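PDB 5UBU: putative acetamidase/formamidase from Yersinia enterocolitica subsp. palearctica serotype O:3, which probably hydrolyses carbon–nitrogen bonds other than peptide bonds in linear amides, and binds sodium ions. Local coordinates for residues B[49-53]-B[244-248]; B[6-12]-B[203-207]; B[39-43]-B[176-182]; B[87-93]-B[213-219]. One frame throughout, in Å; residues are numbered along the deposited sequence.

Interaction 1: B[49-53]-B[244-248]; sequences TIEPG and KVDLI
Gly-53 donates its backbone N-H to the carbonyl of Val-245, N to O 2.7 Å, in the plane of that carbonyl. The end-to-end directions of 50-53 and 244-247 lie 93° apart, and the segments draw nearest at Pro-52 and Asp-246, whose CA atoms are 4.2 Å from each other. Gly-53, at a positive phi of 107°, turns the chain, and Asp-54 continues the backbone pairing with Val-245. Such a connection illustrates how the chain crosses from one sheet to another: strand 48-50 pairs with strand 87-93 in one, whereas 55-59 joins 239-248 in the larger mixed sheet. Among the side chains, Ile-50 meets Val-245 at about a right angle, its CD1 resting 3.8 Å from Val-245 CB; the branch is aimed there by chi1 of 66°, which sets CG1 between the backbone N and carbonyl carbon. Pro-52 and Leu-247 run side by side, with CB to CB at 3.9 Å. Asp-246 OD1 comes within 3.5 Å of Pro-52 CB while accepting the N-H of Leu-247 through its anti lone pair and a second N-H from Gly-18. Lys-244 lays its aliphatic chain along Gly-53, CE lying 3.5 Å from Gly-53 O.

Interaction 2: B[6-12]-B[203-207]; sequences WLEESIM and SITYL
Ile-204 projects from strand 203-207 as a bump received by the N-terminal segment, and its CD1 methyl is the atom most closely surrounded. Trp-6 brings the CH2 corner of its indole to 3.7 Å from Ile-204 CD1, the two side chains sliding past one another in opposite directions. Leu-7 CD2 supplies another wall, 3.8 Å from Ile-204 CD1, and also lies over one face of the Trp-6 ring. Ser-10 CB closes the hollow, likewise 3.7 Å from Ile-204 CD1. The other branch, Ile-204 CG2, faces selenomethionine Met-12, whose extended chain brings SE to 4.0 Å from it. Tyr-206, two residues along the same face of the strand, reaches the start of helix 11-15 with its phenol end: Ile-11 CB is 3.4 Å from Tyr-206 OH. The case illustrates a short helix and the turn before it docked on a sheet by strand residues i and i+2. Ser-10 sits at the N-cap of that helix, where chi1 of 67° lets OG reach Leu-7 O as well as Val-13 N. Met-12 N makes only a weak bond to Tyr-206 OH, N to O 3.1 Å with 131° at the hydrogen, and at the rim of the ring. The chemistry suggests that apolar packing probably dominates, while Glu-259 bonds Tyr-206 OH more strongly and, weakly, Ile-11 N.

Interaction 3: B[39-43]-B[176-182]; sequences TIGPY and SPEIDSI
Ile-40 and Ile-182 form an antiparallel hydrogen-bonded pair, the bridge of a two-stranded antiparallel sheet formed by 39-40 and 182-183. Ile-40 N reaches Ile-182 O at 2.7 Å, whereas the return bond, from Ile-182 N to Ile-40 O, is 3.0 Å long and arrives 43° out of the carbonyl plane. Ile-40 O also receives the CA-H of Ser-181, and Pro-177 CD approaches it at 3.4 Å. Beside this pair, Ser-181 OG donates to Thr-39 OG1 across 2.7 Å; both hydroxyls lie anti to their backbone nitrogens, with chi1 of -168° for Ser-181 and -169° for Thr-39. Further along, Pro-42 CG lies 3.6 Å from Glu-178 O and covers one face of the Tyr-43 ring toward its rim.

The second shell shows how a small sheet can be held by its own chain and by a second subunit. Within the chain, Ile-40 packs on Phe-217 and Ser-176 on Arg-215. Asp-180 of the second subunit bonds to Thr-39 OG1, the reciprocal bond forms as well, and Tyr-43 stacks on Tyr-43 of the second subunit, so the contact is part of a subunit interface. Tyr-43 is held at its phenol end too: the OH donates to a lone pair of Ile-179 O, in the carbonyl plane, at 2.6 Å.

Interaction 4: B[87-93]-B[213-219]; sequences QNGPIMI and GGRLFIG
Ile-93 N donates almost straight to Gly-213 O, 2.8 Å with 175° at the hydrogen, at one end of an antiparallel pairing of strands 87-93 and 214-219 that contains a beta bulge. Two hydrogen-bonded pairs carry the rest. Asn-88 and Ile-218 exchange bonds, with Asn-88 N to Ile-218 O at 2.8 Å nearly along the C=O axis; Ile-91 and Leu-216 exchange theirs on carbonyl lone pairs, Ile-91 N to Leu-216 O being 2.9 Å. Between these pairs the register slips by one residue, at Gly-89, whose phi is positive at 116°, and at Pro-90, which follows a cis peptide bond. The bulge thus serves as an example of an irregularity absorbed inside a bonded sheet.

On the side occupied by Pro-90 and Phe-217, the proline runs beside the phenyl ring, with Pro-90 CB 3.5 Å from Phe-217 CZ and Pro-90 CA over one ring face. Next to it, Arg-215 extends past Pro-90 to Ser-44, whose carbonyl takes NH2. The face with Asn-88, Ile-91, Leu-216 and Ile-218 is largely apolar, the Asn-88 amide bonding Gln-33; Leu-216 and Ile-218 pack on strand 239-248, Ile-91 on Ile-50. Ile-91 CB meets Leu-216 CB at 4.1 Å. Selenomethionine Met-92, bent at chi2 and chi3, runs beside Arg-215, its SE over one face of the guanidinium and 3.6 Å from Arg-215 CG.

Overall arrangement
Strand 239-248 joins interactions 1 and 2: Ile-248, at the end of interaction 1, meets Ile-11 and Tyr-206 of interaction 2. Interaction 4 adjoins interaction 1, centres 11 Å apart, through a probable hydrogen bond from Ile-50 N to Met-92 O and through Val-245 packed on Ile-93 and Leu-216. Strand 214-222 carries the link to interaction 3. Elsewhere on interaction 4, Arg-215 and Phe-217 of this strand reach interaction 3, also 11 Å away between centres. The strand then runs on to Asp-220 and His-222, ligands of bound sodium ions; the side chains of Gln-87 and Ile-40 lie about 8 and 10 Å from a sodium ion, respectively.

Interaction 1: B[49-53]-B[244-248]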
loop_
_atom_site.group_PDB
_atom_site.type_symbol
_atom_site.label_atom_id
_atom_site.label_comp_id
_atom_site.label_asym_id
_atom_site.label_seq_id
_atom_site.Cartn_x
_atom_site.Cartn_y
_atom_site.Cartn_z
ATOM N N THR B 49 -4.421 32.321 -25.649
ATOM C CA THR B 49 -3.665 31.574 -26.649
ATOM C C THR B 49 -2.328 32.285 -26.804
ATOM O O THR B 49 -2.293 33.507 -27.000
ATOM C CB THR B 49 -4.395 31.504 -28.001
ATOM O OG1 THR B 49 -5.692 30.918 -27.815
ATOM C CG2 THR B 49 -3.595 30.672 -29.006
ATOM N N ILE B 50 -1.237 31.528 -26.698
ATOM C CA ILE B 50 0.106 32.097 -26.794
ATOM C C ILE B 50 1.002 31.365 -27.791
ATOM O O ILE B 50 0.699 30.253 -28.231
ATOM C CB ILE B 50 0.818 32.061 -25.412
ATOM C CG1 ILE B 50 1.082 30.622 -24.963
ATOM C CG2 ILE B 50 -0.006 32.793 -24.354
ATOM C CD1 ILE B 50 1.833 30.536 -23.653
ATOM N N GLU B 51 2.114 32.010 -28.135
ATOM C CA GLU B 51 3.121 31.431 -29.017
ATOM C C GLU B 51 4.190 30.780 -28.127
ATOM O O GLU B 51 4.439 31.255 -27.010
ATOM C CB GLU B 51 3.763 32.516 -29.883
ATOM C CG GLU B 51 2.829 33.137 -30.915
ATOM C CD GLU B 51 2.471 32.189 -32.037
ATOM O OE1 GLU B 51 3.163 31.164 -32.228
ATOM O OE2 GLU B 51 1.504 32.471 -32.771
ATOM N N PRO B 52 4.803 29.673 -28.595
ATOM C CA PRO B 52 5.859 29.083 -27.783
ATOM C C PRO B 52 6.967 30.114 -27.573
ATOM O O PRO B 52 7.393 30.765 -28.529
ATOM C CB PRO B 52 6.355 27.910 -28.638
ATOM C CG PRO B 52 5.213 27.556 -29.506
ATOM C CD PRO B 52 4.514 28.856 -29.789
ATOM N N GLY B 53 7.389 30.280 -26.327
ATOM C CA GLY B 53 8.432 31.252 -25.988
ATOM C C GLY B 53 7.870 32.464 -25.262
ATOM O O GLY B 53 8.614 33.196 -24.648
ATOM N N LYS B 244 7.408 31.262 -18.357
ATOM C CA LYS B 244 7.808 31.317 -19.763
ATOM C C LYS B 244 7.433 29.914 -20.251
ATOM O O LYS B 244 7.911 28.915 -19.717
ATOM C CB LYS B 244 9.315 31.578 -19.934
ATOM C CG LYS B 244 9.728 32.327 -21.196
ATOM C CD LYS B 244 11.074 31.930 -21.796
ATOM C CE LYS B 244 11.610 32.966 -22.785
ATOM N NZ LYS B 244 12.610 32.385 -23.721
ATOM N N VAL B 245 6.554 29.842 -21.238
ATOM C CA VAL B 245 6.075 28.570 -21.763
ATOM C C VAL B 245 6.625 28.350 -23.162
ATOM O O VAL B 245 6.500 29.231 -24.015
ATOM C CB VAL B 245 4.534 28.568 -21.811
ATOM C CG1 VAL B 245 4.000 27.230 -22.322
ATOM C CG2 VAL B 245 3.966 28.895 -20.431
ATOM N N ASP B 246 7.234 27.189 -23.404
ATOM C CA ASP B 246 7.785 26.893 -24.719
ATOM C C ASP B 246 7.286 25.494 -25.109
ATOM O O ASP B 246 6.604 24.827 -24.315
ATOM C CB ASP B 246 9.312 27.033 -24.720
ATOM C CG ASP B 246 9.895 27.350 -26.130
ATOM O OD1 ASP B 246 9.317 26.930 -27.161
ATOM O OD2 ASP B 246 10.958 28.026 -26.199
ATOM N N LEU B 247 7.590 25.072 -26.337
ATOM C CA LEU B 247 7.118 23.802 -26.863
ATOM C C LEU B 247 8.234 22.975 -27.475
ATOM O O LEU B 247 8.998 23.476 -28.298
ATOM C CB LEU B 247 6.082 24.095 -27.944
ATOM C CG LEU B 247 5.381 22.934 -28.651
ATOM C CD1 LEU B 247 4.514 22.169 -27.672
ATOM C CD2 LEU B 247 4.542 23.465 -29.792
ATOM N N ILE B 248 8.316 21.708 -27.064
ATOM C CA ILE B 248 9.300 20.755 -27.582
ATOM C C ILE B 248 8.499 19.768 -28.418
ATOM O O ILE B 248 7.575 19.129 -27.930
ATOM C CB ILE B 248 10.078 20.030 -26.464
ATOM C CG1 ILE B 248 10.916 21.033 -25.659
ATOM C CG2 ILE B 248 10.989 18.967 -27.069
ATOM C CD1 ILE B 248 11.447 20.484 -24.352
#

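Interaction 2: B[6-12]-B[203-207]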
loop_
_atom_site.group_PDB
_atom_site.type_symbol
_atom_site.label_atom_id
_atom_site.label_comp_id
_atom_site.label_asym_id
_atom_site.label_seq_id
_atom_site.Cartn_x
_atom_site.Cartn_y
_atom_site.Cartn_z
ATOM N N TRP B 6 22.982 28.086 -16.647
ATOM C CA TRP B 6 22.585 26.696 -16.888
ATOM C C TRP B 6 21.457 26.576 -17.920
ATOM O O TRP B 6 21.337 25.543 -18.570
ATOM C CB TRP B 6 22.194 25.995 -15.572
ATOM C CG TRP B 6 20.922 26.506 -14.979
ATOM C CD1 TRP B 6 20.777 27.554 -14.121
ATOM C CD2 TRP B 6 19.609 25.988 -15.211
ATOM N NE1 TRP B 6 19.457 27.720 -13.803
ATOM C CE2 TRP B 6 18.714 26.773 -14.456
ATOM C CE3 TRP B 6 19.104 24.938 -15.983
ATOM C CZ2 TRP B 6 17.334 26.534 -14.436
ATOM C CZ3 TRP B 6 17.738 24.698 -15.970
ATOM C CH2 TRP B 6 16.868 25.498 -15.201
ATOM N N LEU B 7 20.634 27.620 -18.062
ATOM C CA LEU B 7 19.535 27.607 -19.046
ATOM C C LEU B 7 19.998 27.302 -20.469
ATOM O O LEU B 7 19.284 26.640 -21.214
ATOM C CB LEU B 7 18.759 28.927 -19.058
ATOM C CG LEU B 7 17.810 29.241 -17.911
ATOM C CD1 LEU B 7 17.253 30.648 -18.048
ATOM C CD2 LEU B 7 16.672 28.224 -17.870
ATOM N N GLU B 8 21.189 27.785 -20.834
ATOM C CA GLU B 8 21.742 27.548 -22.169
ATOM C C GLU B 8 21.815 26.052 -22.509
ATOM O O GLU B 8 21.619 25.666 -23.663
ATOM C CB GLU B 8 23.129 28.165 -22.281
ATOM C CG GLU B 8 23.180 29.673 -22.118
ATOM C CD GLU B 8 24.611 30.214 -22.169
ATOM O OE1 GLU B 8 25.571 29.407 -22.207
ATOM O OE2 GLU B 8 24.785 31.448 -22.122
ATOM N N GLU B 9 22.100 25.226 -21.499
ATOM C CA GLU B 9 22.175 23.774 -21.661
ATOM C C GLU B 9 20.855 23.062 -21.355
ATOM O O GLU B 9 20.783 21.845 -21.478
ATOM C CB GLU B 9 23.307 23.201 -20.778
ATOM C CG GLU B 9 24.713 23.663 -21.192
ATOM C CD GLU B 9 25.127 23.190 -22.592
ATOM O OE1 GLU B 9 26.012 23.833 -23.210
ATOM O OE2 GLU B 9 24.564 22.177 -23.069
ATOM N N SER B 10 19.821 23.812 -20.967
ATOM C CA SER B 10 18.515 23.204 -20.654
ATOM C C SER B 10 17.862 22.604 -21.897
ATOM O O SER B 10 18.139 23.023 -23.019
ATOM C CB SER B 10 17.550 24.219 -20.020
ATOM O OG SER B 10 17.180 25.229 -20.945
ATOM N N ILE B 11 16.991 21.624 -21.675
ATOM C CA ILE B 11 16.293 20.949 -22.764
ATOM C C ILE B 11 15.338 21.932 -23.441
ATOM O O ILE B 11 15.165 21.902 -24.658
ATOM C CB ILE B 11 15.573 19.674 -22.266
ATOM C CG1 ILE B 11 16.611 18.701 -21.674
ATOM C CG2 ILE B 11 14.809 19.005 -23.396
ATOM C CD1 ILE B 11 16.040 17.444 -21.055
HETATM N N MSE B 12 14.751 22.821 -22.648
HETATM C CA MSE B 12 13.828 23.824 -23.177
HETATM C C MSE B 12 14.485 24.756 -24.160
HETATM O O MSE B 12 13.912 25.072 -25.196
HETATM C CB MSE B 12 13.293 24.660 -22.018
HETATM C CG MSE B 12 12.309 25.734 -22.461
HETATM SE SE MSE B 12 12.038 26.915 -20.915
HETATM C CE MSE B 12 10.551 28.017 -21.568
ATOM N N SER B 203 12.971 26.695 -11.965
ATOM C CA SER B 203 12.699 25.327 -12.396
ATOM C C SER B 203 11.953 25.340 -13.725
ATOM O O SER B 203 11.220 26.276 -14.022
ATOM C CB SER B 203 11.846 24.585 -11.366
ATOM O OG SER B 203 10.495 25.053 -11.346
ATOM N N ILE B 204 12.145 24.278 -14.502
ATOM C CA ILE B 204 11.484 24.096 -15.788
ATOM C C ILE B 204 10.761 22.773 -15.674
ATOM O O ILE B 204 11.402 21.756 -15.457
ATOM C CB ILE B 204 12.482 24.007 -16.964
ATOM C CG1 ILE B 204 13.412 25.223 -16.992
ATOM C CG2 ILE B 204 11.727 23.889 -18.287
ATOM C CD1 ILE B 204 14.513 25.141 -18.045
ATOM N N THR B 205 9.441 22.780 -15.805
ATOM C CA THR B 205 8.660 21.545 -15.724
ATOM C C THR B 205 8.233 21.137 -17.141
ATOM O O THR B 205 7.750 21.970 -17.916
ATOM C CB THR B 205 7.421 21.709 -14.817
ATOM O OG1 THR B 205 7.832 22.092 -13.504
ATOM C CG2 THR B 205 6.642 20.411 -14.718
ATOM N N TYR B 206 8.429 19.856 -17.464
ATOM C CA TYR B 206 8.074 19.296 -18.772
ATOM C C TYR B 206 6.818 18.447 -18.629
ATOM O O TYR B 206 6.808 17.497 -17.864
ATOM C CB TYR B 206 9.235 18.474 -19.321
ATOM C CG TYR B 206 10.505 19.287 -19.460
ATOM C CD1 TYR B 206 10.626 20.249 -20.456
ATOM C CD2 TYR B 206 11.587 19.091 -18.611
ATOM C CE1 TYR B 206 11.781 21.006 -20.595
ATOM C CE2 TYR B 206 12.749 19.841 -18.745
ATOM C CZ TYR B 206 12.839 20.799 -19.742
ATOM O OH TYR B 206 13.979 21.550 -19.897
ATOM N N LEU B 207 5.767 18.805 -19.363
ATOM C CA LEU B 207 4.473 18.114 -19.301
ATOM C C LEU B 207 4.086 17.515 -20.661
ATOM O O LEU B 207 4.141 18.209 -21.672
ATOM C CB LEU B 207 3.396 19.109 -18.871
ATOM C CG LEU B 207 3.588 19.734 -17.479
ATOM C CD1 LEU B 207 2.640 20.907 -17.250
ATOM C CD2 LEU B 207 3.406 18.683 -16.390
#

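Interaction 3: B[39-43]-B[176-182]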
loop_
_atom_site.group_PDB
_atom_site.type_symbol
_atom_site.label_atom_id
_atom_site.label_comp_id
_atom_site.label_asym_id
_atom_site.label_seq_id
_atom_site.Cartn_x
_atom_site.Cartn_y
_atom_site.Cartn_z
ATOM N N THR B 39 -11.645 21.294 -12.364
ATOM C CA THR B 39 -11.412 20.070 -13.131
ATOM C C THR B 39 -10.518 20.460 -14.316
ATOM O O THR B 39 -10.682 21.527 -14.904
ATOM C CB THR B 39 -12.711 19.343 -13.561
ATOM O OG1 THR B 39 -12.384 18.044 -14.068
ATOM C CG2 THR B 39 -13.491 20.135 -14.606
ATOM N N ILE B 40 -9.560 19.595 -14.630
ATOM C CA ILE B 40 -8.575 19.819 -15.692
ATOM C C ILE B 40 -8.792 18.845 -16.846
ATOM O O ILE B 40 -8.540 17.650 -16.715
ATOM C CB ILE B 40 -7.168 19.678 -15.092
ATOM C CG1 ILE B 40 -6.975 20.792 -14.053
ATOM C CG2 ILE B 40 -6.099 19.728 -16.178
ATOM C CD1 ILE B 40 -5.803 20.589 -13.117
ATOM N N GLY B 41 -9.257 19.378 -17.974
ATOM C CA GLY B 41 -9.545 18.567 -19.154
ATOM C C GLY B 41 -9.710 19.397 -20.425
ATOM O O GLY B 41 -9.397 20.588 -20.450
ATOM N N PRO B 42 -10.208 18.761 -21.492
ATOM C CA PRO B 42 -10.398 19.405 -22.787
ATOM C C PRO B 42 -11.753 20.088 -23.017
ATOM O O PRO B 42 -12.003 20.557 -24.121
ATOM C CB PRO B 42 -10.268 18.212 -23.750
ATOM C CG PRO B 42 -10.880 17.080 -22.996
ATOM C CD PRO B 42 -10.507 17.312 -21.557
ATOM N N TYR B 43 -12.597 20.182 -21.995
ATOM C CA TYR B 43 -13.936 20.761 -22.163
ATOM C C TYR B 43 -14.073 22.233 -21.734
ATOM O O TYR B 43 -15.074 22.866 -22.044
ATOM C CB TYR B 43 -14.929 19.878 -21.410
ATOM C CG TYR B 43 -14.742 18.414 -21.736
ATOM C CD1 TYR B 43 -15.211 17.887 -22.931
ATOM C CD2 TYR B 43 -14.080 17.563 -20.861
ATOM C CE1 TYR B 43 -15.048 16.543 -23.242
ATOM C CE2 TYR B 43 -13.898 16.216 -21.164
ATOM C CZ TYR B 43 -14.387 15.711 -22.352
ATOM O OH TYR B 43 -14.226 14.381 -22.670
ATOM N N SER B 176 -4.009 19.280 -20.121
ATOM C CA SER B 176 -5.204 18.452 -20.253
ATOM C C SER B 176 -4.960 17.023 -20.711
ATOM O O SER B 176 -4.060 16.776 -21.499
ATOM C CB SER B 176 -6.170 19.078 -21.255
ATOM O OG SER B 176 -7.286 18.230 -21.482
ATOM N N PRO B 177 -5.739 16.067 -20.160
ATOM C CA PRO B 177 -5.693 14.709 -20.663
ATOM C C PRO B 177 -6.342 14.713 -22.049
ATOM O O PRO B 177 -6.933 15.716 -22.443
ATOM C CB PRO B 177 -6.570 13.937 -19.677
ATOM C CG PRO B 177 -6.432 14.671 -18.407
ATOM C CD PRO B 177 -6.271 16.114 -18.782
ATOM N N GLU B 178 -6.260 13.605 -22.768
ATOM C CA GLU B 178 -6.847 13.544 -24.097
ATOM C C GLU B 178 -8.367 13.687 -24.046
ATOM O O GLU B 178 -8.931 14.548 -24.735
ATOM C CB GLU B 178 -6.458 12.244 -24.806
ATOM C CG GLU B 178 -6.923 12.195 -26.253
ATOM C CD GLU B 178 -6.423 10.986 -27.015
ATOM O OE1 GLU B 178 -6.858 10.840 -28.172
ATOM O OE2 GLU B 178 -5.610 10.192 -26.481
ATOM N N ILE B 179 -9.018 12.850 -23.228
ATOM C CA ILE B 179 -10.496 12.880 -23.098
ATOM C C ILE B 179 -11.013 13.009 -21.671
ATOM O O ILE B 179 -12.150 13.416 -21.481
ATOM C CB ILE B 179 -11.170 11.650 -23.763
ATOM C CG1 ILE B 179 -10.792 10.334 -23.055
ATOM C CG2 ILE B 179 -10.817 11.599 -25.247
ATOM C CD1 ILE B 179 -11.561 9.134 -23.565
ATOM N N ASP B 180 -10.198 12.655 -20.682
ATOM C CA ASP B 180 -10.615 12.763 -19.282
ATOM C C ASP B 180 -10.532 14.183 -18.768
ATOM O O ASP B 180 -9.881 15.033 -19.365
ATOM C CB ASP B 180 -9.739 11.877 -18.375
ATOM C CG ASP B 180 -9.975 10.393 -18.575
ATOM O OD1 ASP B 180 -10.872 10.017 -19.371
ATOM O OD2 ASP B 180 -9.251 9.606 -17.922
ATOM N N SER B 181 -11.219 14.423 -17.653
ATOM C CA SER B 181 -11.191 15.712 -16.973
ATOM C C SER B 181 -10.996 15.330 -15.506
ATOM O O SER B 181 -11.923 14.834 -14.854
ATOM C CB SER B 181 -12.461 16.521 -17.215
ATOM O OG SER B 181 -12.286 17.859 -16.776
ATOM N N ILE B 182 -9.771 15.533 -15.021
ATOM C CA ILE B 182 -9.357 15.162 -13.661
ATOM C C ILE B 182 -9.500 16.335 -12.701
ATOM O O ILE B 182 -9.140 17.456 -13.054
ATOM C CB ILE B 182 -7.883 14.683 -13.697
ATOM C CG1 ILE B 182 -7.756 13.496 -14.672
ATOM C CG2 ILE B 182 -7.399 14.281 -12.312
ATOM C CD1 ILE B 182 -6.334 13.033 -14.954
#

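Interaction 4: B[87-93]-B[213-219]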
loop_
_atom_site.group_PDB
_atom_site.type_symbol
_atom_site.label_atom_id
_atom_site.label_comp_id
_atom_site.label_asym_id
_atom_site.label_seq_id
_atom_site.Cartn_x
_atom_site.Cartn_y
_atom_site.Cartn_z
ATOM N N GLN B 87 -8.199 26.695 -10.582
ATOM C CA GLN B 87 -7.188 26.766 -11.645
ATOM C C GLN B 87 -7.296 27.881 -12.660
ATOM O O GLN B 87 -8.389 28.213 -13.102
ATOM C CB GLN B 87 -7.221 25.451 -12.454
ATOM C CG GLN B 87 -6.887 24.212 -11.644
ATOM C CD GLN B 87 -5.457 24.220 -11.152
ATOM O OE1 GLN B 87 -4.507 24.331 -11.943
ATOM N NE2 GLN B 87 -5.291 24.064 -9.843
ATOM N N ASN B 88 -6.143 28.455 -13.004
ATOM C CA ASN B 88 -6.047 29.429 -14.090
ATOM C C ASN B 88 -5.872 28.566 -15.334
ATOM O O ASN B 88 -5.289 27.477 -15.258
ATOM C CB ASN B 88 -4.853 30.367 -13.924
ATOM C CG ASN B 88 -5.156 31.539 -13.035
ATOM O OD1 ASN B 88 -4.736 31.591 -11.891
ATOM N ND2 ASN B 88 -5.936 32.479 -13.554
ATOM N N GLY B 89 -6.378 29.033 -16.465
ATOM C CA GLY B 89 -6.278 28.274 -17.712
ATOM C C GLY B 89 -7.662 27.886 -18.203
ATOM O O GLY B 89 -8.665 28.255 -17.586
ATOM N N PRO B 90 -7.735 27.114 -19.287
ATOM C CA PRO B 90 -6.582 26.609 -20.014
ATOM C C PRO B 90 -5.909 27.610 -20.950
ATOM O O PRO B 90 -6.584 28.409 -21.600
ATOM C CB PRO B 90 -7.170 25.468 -20.849
ATOM C CG PRO B 90 -8.588 25.827 -21.047
ATOM C CD PRO B 90 -9.005 26.651 -19.867
ATOM N N ILE B 91 -4.581 27.548 -20.995
ATOM C CA ILE B 91 -3.768 28.379 -21.868
ATOM C C ILE B 91 -3.440 27.513 -23.081
ATOM O O ILE B 91 -3.053 26.361 -22.919
ATOM C CB ILE B 91 -2.473 28.825 -21.167
ATOM C CG1 ILE B 91 -2.817 29.632 -19.911
ATOM C CG2 ILE B 91 -1.596 29.644 -22.114
ATOM C CD1 ILE B 91 -1.628 30.116 -19.110
HETATM N N MSE B 92 -3.592 28.058 -24.284
HETATM C CA MSE B 92 -3.310 27.303 -25.515
HETATM C C MSE B 92 -1.982 27.688 -26.098
HETATM O O MSE B 92 -1.668 28.872 -26.193
HETATM C CB MSE B 92 -4.379 27.574 -26.569
HETATM C CG MSE B 92 -5.800 27.461 -26.014
HETATM SE SE MSE B 92 -6.231 25.595 -25.536
HETATM C CE MSE B 92 -6.674 24.872 -27.324
ATOM N N ILE B 93 -1.181 26.692 -26.470
ATOM C CA ILE B 93 0.122 26.943 -27.073
ATOM C C ILE B 93 -0.017 26.606 -28.557
ATOM O O ILE B 93 -0.371 25.480 -28.915
ATOM C CB ILE B 93 1.268 26.133 -26.420
ATOM C CG1 ILE B 93 1.455 26.510 -24.937
ATOM C CG2 ILE B 93 2.579 26.395 -27.148
ATOM C CD1 ILE B 93 0.351 26.071 -24.002
ATOM N N GLY B 213 -3.334 21.848 -28.583
ATOM C CA GLY B 213 -3.094 23.144 -27.954
ATOM C C GLY B 213 -2.458 23.046 -26.581
ATOM O O GLY B 213 -2.122 24.070 -25.978
ATOM N N GLY B 214 -2.291 21.825 -26.078
ATOM C CA GLY B 214 -1.689 21.622 -24.766
ATOM C C GLY B 214 -2.673 21.763 -23.620
ATOM O O GLY B 214 -2.886 20.807 -22.856
ATOM N N ARG B 215 -3.273 22.950 -23.504
ATOM C CA ARG B 215 -4.230 23.250 -22.428
ATOM C C ARG B 215 -3.535 23.260 -21.073
ATOM O O ARG B 215 -3.737 22.379 -20.250
ATOM C CB ARG B 215 -5.437 22.298 -22.448
ATOM C CG ARG B 215 -6.393 22.597 -23.579
ATOM C CD ARG B 215 -7.495 21.560 -23.681
ATOM N NE ARG B 215 -8.606 22.141 -24.438
ATOM C CZ ARG B 215 -9.666 22.758 -23.897
ATOM N NH1 ARG B 215 -9.833 22.848 -22.575
ATOM N NH2 ARG B 215 -10.597 23.267 -24.689
ATOM N N LEU B 216 -2.705 24.276 -20.871
ATOM C CA LEU B 216 -1.943 24.438 -19.636
ATOM C C LEU B 216 -2.782 25.067 -18.529
ATOM O O LEU B 216 -3.445 26.080 -18.745
ATOM C CB LEU B 216 -0.711 25.317 -19.885
ATOM C CG LEU B 216 0.202 25.645 -18.689
ATOM C CD1 LEU B 216 0.803 24.387 -18.082
ATOM C CD2 LEU B 216 1.295 26.607 -19.150
ATOM N N PHE B 217 -2.736 24.451 -17.352
ATOM C CA PHE B 217 -3.440 24.934 -16.170
ATOM C C PHE B 217 -2.420 25.180 -15.067
ATOM O O PHE B 217 -1.446 24.430 -14.930
ATOM C CB PHE B 217 -4.455 23.908 -15.671
ATOM C CG PHE B 217 -5.601 23.667 -16.601
ATOM C CD1 PHE B 217 -5.503 22.737 -17.618
ATOM C CD2 PHE B 217 -6.804 24.349 -16.423
ATOM C CE1 PHE B 217 -6.579 22.495 -18.462
ATOM C CE2 PHE B 217 -7.882 24.120 -17.258
ATOM C CZ PHE B 217 -7.780 23.181 -18.276
ATOM N N ILE B 218 -2.646 26.218 -14.273
ATOM C CA ILE B 218 -1.729 26.554 -13.175
ATOM C C ILE B 218 -2.521 27.069 -11.976
ATOM O O ILE B 218 -3.640 27.564 -12.121
ATOM C CB ILE B 218 -0.651 27.570 -13.648
ATOM C CG1 ILE B 218 0.430 27.770 -12.591
ATOM C CG2 ILE B 218 -1.288 28.908 -14.044
ATOM C CD1 ILE B 218 1.574 28.647 -13.056
ATOM N N GLY B 219 -1.959 26.914 -10.783
ATOM C CA GLY B 219 -2.619 27.391 -9.560
ATOM C C GLY B 219 -2.020 26.843 -8.293
ATOM O O GLY B 219 -0.970 26.215 -8.325
#